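Local coordinates for protein oligogalacturonate-specific porin KdgM (Dickeya dadantii, PDB 4FQE) that forms a monomeric outer-membrane porin specific for oligogalacturonides, letting these acidic pectin fragments cross the outer membrane, and is required for full virulence, at residues Y170-L178 with P188-S196. Numbering follows the deposited sequence.
Sequences YDITHNVKL and PYVEVGNVS. With C8E ((hydroxyethyloxy)tri(ethyloxy)octane), chain I.
Lys-177 lies alongside Glu-191 and then reaches over the ring of Tyr-189. Its CB rests against CG of Glu-191, and its CG comes closer to that same CG, at 3.6 Å. CD passes level with the Glu-191 carboxylate carbon, and CE settles on one face of the Tyr-189 ring, 3.5 Å from CD2 and offset toward the rim. The tip, NZ, stands almost on the ring normal, 4.4 Å from the centroid of Tyr-189, a cation-pi contact. With CG anti to the backbone N (178°) and the rest of the chain extended, the lysine reaches this far, while Tyr-189, with chi1 at 65°, swings its ring across to receive it; Asp-4 holds the ring's OH by a hydrogen bond. Lys-177 NZ stays 4.6 Å from Glu-191 OE2, too far for a salt bridge. The carboxylate is engaged elsewhere: OE1 takes the amide N-H of Asn-175 ND2 at 2.9 Å through its anti lone pair, with the two planes steeply turned (78°), and also pairs with Arg-209. Asn-175 OD1 sits 3.4 Å from CA of Gly-193, where the missing side chain leaves it room, and accepts a bond from Arg-207. Asn-175 and Glu-191, tied to these arginines of strand 205-215, line the inner face with Lys-177 and Tyr-189. On the outer face, Val-176 and His-174 lie along a bound C8E detergent, Val-176 CG2 touching C11 of C8E at 3.9 Å. Paired backbone hydrogen bonds join the two antiparallel strands; Val-176 N to Val-192 O and Val-192 N to Val-176 O are each 2.9 Å. This is a beta hairpin in the wall of a closed antiparallel 12-stranded porin barrel, whose arginine-bearing lumen is probably suited to acidic sugars.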
ATOM      1  N   TYR A 170      18.272 -10.916   1.821  1.00 46.67           N
ATOM      2  CA  TYR A 170      17.104 -10.083   2.076  1.00 44.85           C
ATOM      3  C   TYR A 170      17.224  -8.711   1.408  1.00 43.30           C
ATOM      4  O   TYR A 170      18.335  -8.225   1.149  1.00 44.50           O
ATOM      5  CB  TYR A 170      16.930  -9.903   3.582  1.00 46.07           C
ATOM      6  CG  TYR A 170      18.038  -9.081   4.163  1.00 48.53           C
ATOM      7  CD1 TYR A 170      17.935  -7.693   4.230  1.00 48.23           C
ATOM      8  CD2 TYR A 170      19.219  -9.679   4.592  1.00 51.09           C
ATOM      9  CE1 TYR A 170      18.974  -6.921   4.730  1.00 50.47           C
ATOM     10  CE2 TYR A 170      20.262  -8.913   5.094  1.00 52.01           C
ATOM     11  CZ  TYR A 170      20.133  -7.540   5.161  1.00 51.76           C
ATOM     12  OH  TYR A 170      21.156  -6.773   5.673  1.00 54.28           O
ATOM     13  N   ASP A 171      16.091  -8.076   1.147  1.00 40.47           N
ATOM     14  CA  ASP A 171      16.087  -6.698   0.631  1.00 39.74           C
ATOM     15  C   ASP A 171      15.430  -5.758   1.607  1.00 36.11           C
ATOM     16  O   ASP A 171      14.420  -6.094   2.225  1.00 34.38           O
ATOM     17  CB  ASP A 171      15.328  -6.592  -0.691  1.00 41.60           C
ATOM     18  CG  ASP A 171      16.104  -7.165  -1.868  1.00 45.20           C
ATOM     19  OD1 ASP A 171      17.337  -7.418  -1.746  1.00 48.57           O
ATOM     20  OD2 ASP A 171      15.460  -7.367  -2.922  1.00 46.45           O
ATOM     21  N   ILE A 172      15.991  -4.562   1.729  1.00 34.53           N
ATOM     22  CA  ILE A 172      15.361  -3.534   2.524  1.00 33.00           C
ATOM     23  C   ILE A 172      14.974  -2.359   1.628  1.00 31.48           C
ATOM     24  O   ILE A 172      15.745  -1.925   0.765  1.00 32.15           O
ATOM     25  CB  ILE A 172      16.254  -3.099   3.707  1.00 34.13           C
ATOM     26  CG1 ILE A 172      16.278  -4.210   4.764  1.00 35.40           C
ATOM     27  CG2 ILE A 172      15.726  -1.827   4.345  1.00 32.82           C
ATOM     28  CD1 ILE A 172      17.344  -4.011   5.813  1.00 37.44           C
ATOM     29  N   THR A 173      13.778  -1.845   1.862  1.00 29.20           N
ATOM     30  CA  THR A 173      13.247  -0.705   1.135  1.00 28.15           C
ATOM     31  C   THR A 173      12.884   0.375   2.127  1.00 27.05           C
ATOM     32  O   THR A 173      12.252   0.107   3.152  1.00 26.46           O
ATOM     33  CB  THR A 173      11.997  -1.096   0.324  1.00 27.25           C
ATOM     34  OG1 THR A 173      12.395  -2.007  -0.693  1.00 28.32           O
ATOM     35  CG2 THR A 173      11.371   0.113  -0.346  1.00 27.64           C
ATOM     36  N   HIS A 174      13.292   1.591   1.810  1.00 26.86           N
ATOM     37  CA  HIS A 174      12.887   2.790   2.534  1.00 26.50           C
ATOM     38  C   HIS A 174      12.061   3.645   1.614  1.00 25.96           C
ATOM     39  O   HIS A 174      12.475   3.938   0.470  1.00 26.15           O
ATOM     40  CB  HIS A 174      14.101   3.566   2.963  1.00 27.72           C
ATOM     41  CG  HIS A 174      15.030   2.826   3.907  1.00 28.78           C
ATOM     42  ND1 HIS A 174      14.830   2.793   5.236  1.00 29.71           N
ATOM     43  CD2 HIS A 174      16.225   2.153   3.672  1.00 29.98           C
ATOM     44  CE1 HIS A 174      15.819   2.079   5.827  1.00 30.62           C
ATOM     45  NE2 HIS A 174      16.678   1.696   4.867  1.00 31.04           N
ATOM     46  N   ASN A 175      10.883   4.037   2.058  1.00 24.40           N
ATOM     47  CA  ASN A 175      10.012   4.842   1.232  1.00 23.74           C
ATOM     48  C   ASN A 175       9.410   6.011   1.991  1.00 22.97           C
ATOM     49  O   ASN A 175       9.024   5.872   3.176  1.00 23.06           O
ATOM     50  CB  ASN A 175       8.913   3.960   0.626  1.00 23.42           C
ATOM     51  CG  ASN A 175       8.272   4.585  -0.592  1.00 23.79           C
ATOM     52  OD1 ASN A 175       8.882   4.652  -1.661  1.00 23.87           O
ATOM     53  ND2 ASN A 175       6.998   4.932  -0.471  1.00 24.09           N
ATOM     54  N   VAL A 176       9.388   7.172   1.332  1.00 22.45           N
ATOM     55  CA  VAL A 176       8.709   8.358   1.846  1.00 21.88           C
ATOM     56  C   VAL A 176       7.607   8.829   0.894  1.00 21.44           C
ATOM     57  O   VAL A 176       7.830   9.034  -0.300  1.00 20.86           O
ATOM     58  CB  VAL A 176       9.709   9.500   2.052  1.00 22.39           C
ATOM     59  CG1 VAL A 176       9.014  10.700   2.659  1.00 22.28           C
ATOM     60  CG2 VAL A 176      10.879   9.041   2.914  1.00 22.85           C
ATOM     61  N   LYS A 177       6.415   9.021   1.432  1.00 21.07           N
ATOM     62  CA  LYS A 177       5.257   9.411   0.644  1.00 21.04           C
ATOM     63  C   LYS A 177       4.730  10.696   1.240  1.00 21.03           C
ATOM     64  O   LYS A 177       4.645  10.842   2.480  1.00 20.31           O
ATOM     65  CB  LYS A 177       4.155   8.353   0.719  1.00 21.72           C
ATOM     66  CG  LYS A 177       2.865   8.690  -0.036  1.00 22.36           C
ATOM     67  CD  LYS A 177       1.822   7.558   0.105  1.00 22.87           C
ATOM     68  CE  LYS A 177       0.743   7.532  -0.963  1.00 23.23           C
ATOM     69  NZ  LYS A 177      -0.363   6.531  -0.682  1.00 24.43           N
ATOM     70  N   LEU A 178       4.396  11.642   0.368  1.00 20.59           N
ATOM     71  CA  LEU A 178       3.763  12.875   0.793  1.00 21.26           C
ATOM     72  C   LEU A 178       2.463  13.047   0.011  1.00 20.84           C
ATOM     73  O   LEU A 178       2.460  13.057  -1.213  1.00 20.56           O
ATOM     74  CB  LEU A 178       4.726  14.053   0.540  1.00 22.31           C
ATOM     75  CG  LEU A 178       4.176  15.455   0.779  1.00 22.95           C
ATOM     76  CD1 LEU A 178       3.854  15.663   2.266  1.00 23.69           C
ATOM     77  CD2 LEU A 178       5.176  16.493   0.300  1.00 24.65           C
ATOM     78  N   PRO A 188      -3.724  14.145  -4.560  1.00 20.98           N
ATOM     79  CA  PRO A 188      -2.461  13.866  -5.224  1.00 20.65           C
ATOM     80  C   PRO A 188      -1.363  13.523  -4.233  1.00 20.40           C
ATOM     81  O   PRO A 188      -1.462  13.897  -3.080  1.00 20.29           O
ATOM     82  CB  PRO A 188      -2.149  15.177  -5.947  1.00 20.86           C
ATOM     83  CG  PRO A 188      -2.831  16.226  -5.168  1.00 21.33           C
ATOM     84  CD  PRO A 188      -4.124  15.555  -4.734  1.00 21.32           C
ATOM     85  N   TYR A 189      -0.367  12.766  -4.702  1.00 20.25           N
ATOM     86  CA  TYR A 189       0.746  12.369  -3.906  1.00 20.26           C
ATOM     87  C   TYR A 189       1.986  12.009  -4.697  1.00 20.39           C
ATOM     88  O   TYR A 189       1.927  11.727  -5.870  1.00 20.73           O
ATOM     89  CB  TYR A 189       0.344  11.196  -3.012  1.00 20.05           C
ATOM     90  CG  TYR A 189      -0.009   9.933  -3.781  1.00 19.82           C
ATOM     91  CD1 TYR A 189      -1.313   9.649  -4.150  1.00 20.15           C
ATOM     92  CD2 TYR A 189       0.972   9.027  -4.119  1.00 19.90           C
ATOM     93  CE1 TYR A 189      -1.625   8.477  -4.840  1.00 20.15           C
ATOM     94  CE2 TYR A 189       0.688   7.871  -4.813  1.00 19.69           C
ATOM     95  CZ  TYR A 189      -0.606   7.586  -5.167  1.00 20.14           C
ATOM     96  OH  TYR A 189      -0.839   6.397  -5.889  1.00 19.76           O
ATOM     97  N   VAL A 190       3.110  12.036  -4.003  1.00 21.02           N
ATOM     98  CA  VAL A 190       4.415  11.687  -4.530  1.00 21.66           C
ATOM     99  C   VAL A 190       5.129  10.768  -3.539  1.00 21.97           C
ATOM    100  O   VAL A 190       4.883  10.825  -2.312  1.00 21.21           O
ATOM    101  CB  VAL A 190       5.282  12.934  -4.822  1.00 22.30           C
ATOM    102  CG1 VAL A 190       5.543  13.792  -3.584  1.00 22.49           C
ATOM    103  CG2 VAL A 190       6.610  12.502  -5.414  1.00 23.58           C
ATOM    104  N   GLU A 191       5.964   9.877  -4.065  1.00 22.26           N
ATOM    105  CA  GLU A 191       6.776   9.000  -3.228  1.00 22.60           C
ATOM    106  C   GLU A 191       8.157   8.921  -3.780  1.00 22.41           C
ATOM    107  O   GLU A 191       8.347   8.925  -4.989  1.00 22.44           O
ATOM    108  CB  GLU A 191       6.209   7.563  -3.163  1.00 23.32           C
ATOM    109  CG  GLU A 191       4.713   7.474  -2.908  1.00 23.77           C
ATOM    110  CD  GLU A 191       4.169   6.066  -2.995  1.00 24.73           C
ATOM    111  OE1 GLU A 191       4.799   5.133  -2.411  1.00 25.11           O
ATOM    112  OE2 GLU A 191       3.087   5.900  -3.633  1.00 25.42           O
ATOM    113  N   VAL A 192       9.128   8.841  -2.881  1.00 22.52           N
ATOM    114  CA  VAL A 192      10.517   8.616  -3.271  1.00 22.89           C
ATOM    115  C   VAL A 192      11.033   7.532  -2.369  1.00 23.24           C
ATOM    116  O   VAL A 192      10.897   7.612  -1.126  1.00 23.73           O
ATOM    117  CB  VAL A 192      11.372   9.869  -3.121  1.00 23.19           C
ATOM    118  CG1 VAL A 192      12.783   9.623  -3.653  1.00 23.38           C
ATOM    119  CG2 VAL A 192      10.678  11.010  -3.834  1.00 23.24           C
ATOM    120  N   GLY A 193      11.603   6.508  -2.974  1.00 23.62           N
ATOM    121  CA  GLY A 193      12.139   5.401  -2.209  1.00 24.75           C
ATOM    122  C   GLY A 193      13.496   4.944  -2.647  1.00 25.56           C
ATOM    123  O   GLY A 193      13.929   5.226  -3.748  1.00 25.72           O
ATOM    124  N   ASN A 194      14.164   4.240  -1.756  1.00 26.64           N
ATOM    125  CA  ASN A 194      15.407   3.582  -2.109  0.50 28.24           C
ATOM    126  C   ASN A 194      15.248   2.095  -1.948  1.00 28.71           C
ATOM    127  O   ASN A 194      14.821   1.593  -0.907  1.00 27.63           O
ATOM    128  CB  ASN A 194      16.585   4.067  -1.274  0.50 29.38           C
ATOM    129  CG  ASN A 194      17.067   5.449  -1.675  0.50 29.87           C
ATOM    130  OD1 ASN A 194      17.237   6.300  -0.814  0.50 30.69           O
ATOM    131  ND2 ASN A 194      17.320   5.673  -2.972  0.50 30.15           N
ATOM    132  N   VAL A 195      15.589   1.392  -3.013  1.00 30.47           N
ATOM    133  CA  VAL A 195      15.448  -0.049  -3.053  1.00 32.14           C
ATOM    134  C   VAL A 195      16.871  -0.630  -3.086  1.00 35.62           C
ATOM    135  O   VAL A 195      17.687  -0.276  -3.967  1.00 36.55           O
ATOM    136  CB  VAL A 195      14.541  -0.442  -4.235  1.00 31.65           C
ATOM    137  CG1 VAL A 195      13.126   0.026  -3.950  1.00 30.57           C
ATOM    138  CG2 VAL A 195      15.014   0.196  -5.540  1.00 32.18           C
ATOM    139  N   SER A 196      17.184  -1.425  -2.050  1.00 38.91           N
ATOM    140  CA  SER A 196      18.508  -2.037  -1.852  1.00 41.33           C
ATOM    141  C   SER A 196      18.472  -3.578  -1.713  1.00 42.92           C
ATOM    142  O   SER A 196      17.930  -4.145  -0.735  1.00 44.77           O
ATOM    143  CB  SER A 196      19.180  -1.399  -0.640  1.00 41.74           C
ATOM    144  OG  SER A 196      19.685  -0.108  -0.991  1.00 42.97           O
TER
HETATM  145  C1  C8E I 308       6.487  11.994  11.917  1.00 56.23           C
HETATM  146  C2  C8E I 308       7.315  10.893  11.279  1.00 56.31           C
HETATM  147  C3  C8E I 308       6.928  10.606   9.823  1.00 54.10           C
HETATM  148  C4  C8E I 308       7.786  11.383   8.821  1.00 53.83           C
HETATM  149  C5  C8E I 308       9.023  10.625   8.342  1.00 55.39           C
HETATM  150  C6  C8E I 308       9.449  11.068   6.940  1.00 55.74           C
HETATM  151  C7  C8E I 308      10.960  11.171   6.755  1.00 57.38           C
HETATM  152  C8  C8E I 308      11.643   9.840   7.046  1.00 60.00           C
HETATM  153  O9  C8E I 308      12.866   9.723   6.312  1.00 63.05           O
HETATM  154  C10 C8E I 308      13.561   8.495   6.548  1.00 60.80           C
HETATM  155  C11 C8E I 308      13.777   7.834   5.199  1.00 62.10           C
HETATM  156  O12 C8E I 308      15.100   7.319   5.109  1.00 64.07           O
HETATM  157  C13 C8E I 308      15.473   7.162   3.744  1.00 64.50           C
HETATM  158  C14 C8E I 308      16.871   6.583   3.684  1.00 65.78           C
HETATM  159  O15 C8E I 308      17.313   6.607   2.321  1.00 64.69           O
HETATM  160  C16 C8E I 308      18.062   5.444   1.996  1.00 65.07           C
HETATM  161  C17 C8E I 308      19.477   5.836   1.623  1.00 70.78           C
HETATM  162  O18 C8E I 308      20.025   4.786   0.822  1.00 73.72           O
HETATM  163  C19 C8E I 308      21.341   5.104   0.360  1.00 75.28           C
HETATM  164  C20 C8E I 308      21.243   5.762  -1.011  1.00 73.24           C
HETATM  165  O21 C8E I 308      21.403   4.786  -2.051  1.00 75.31           O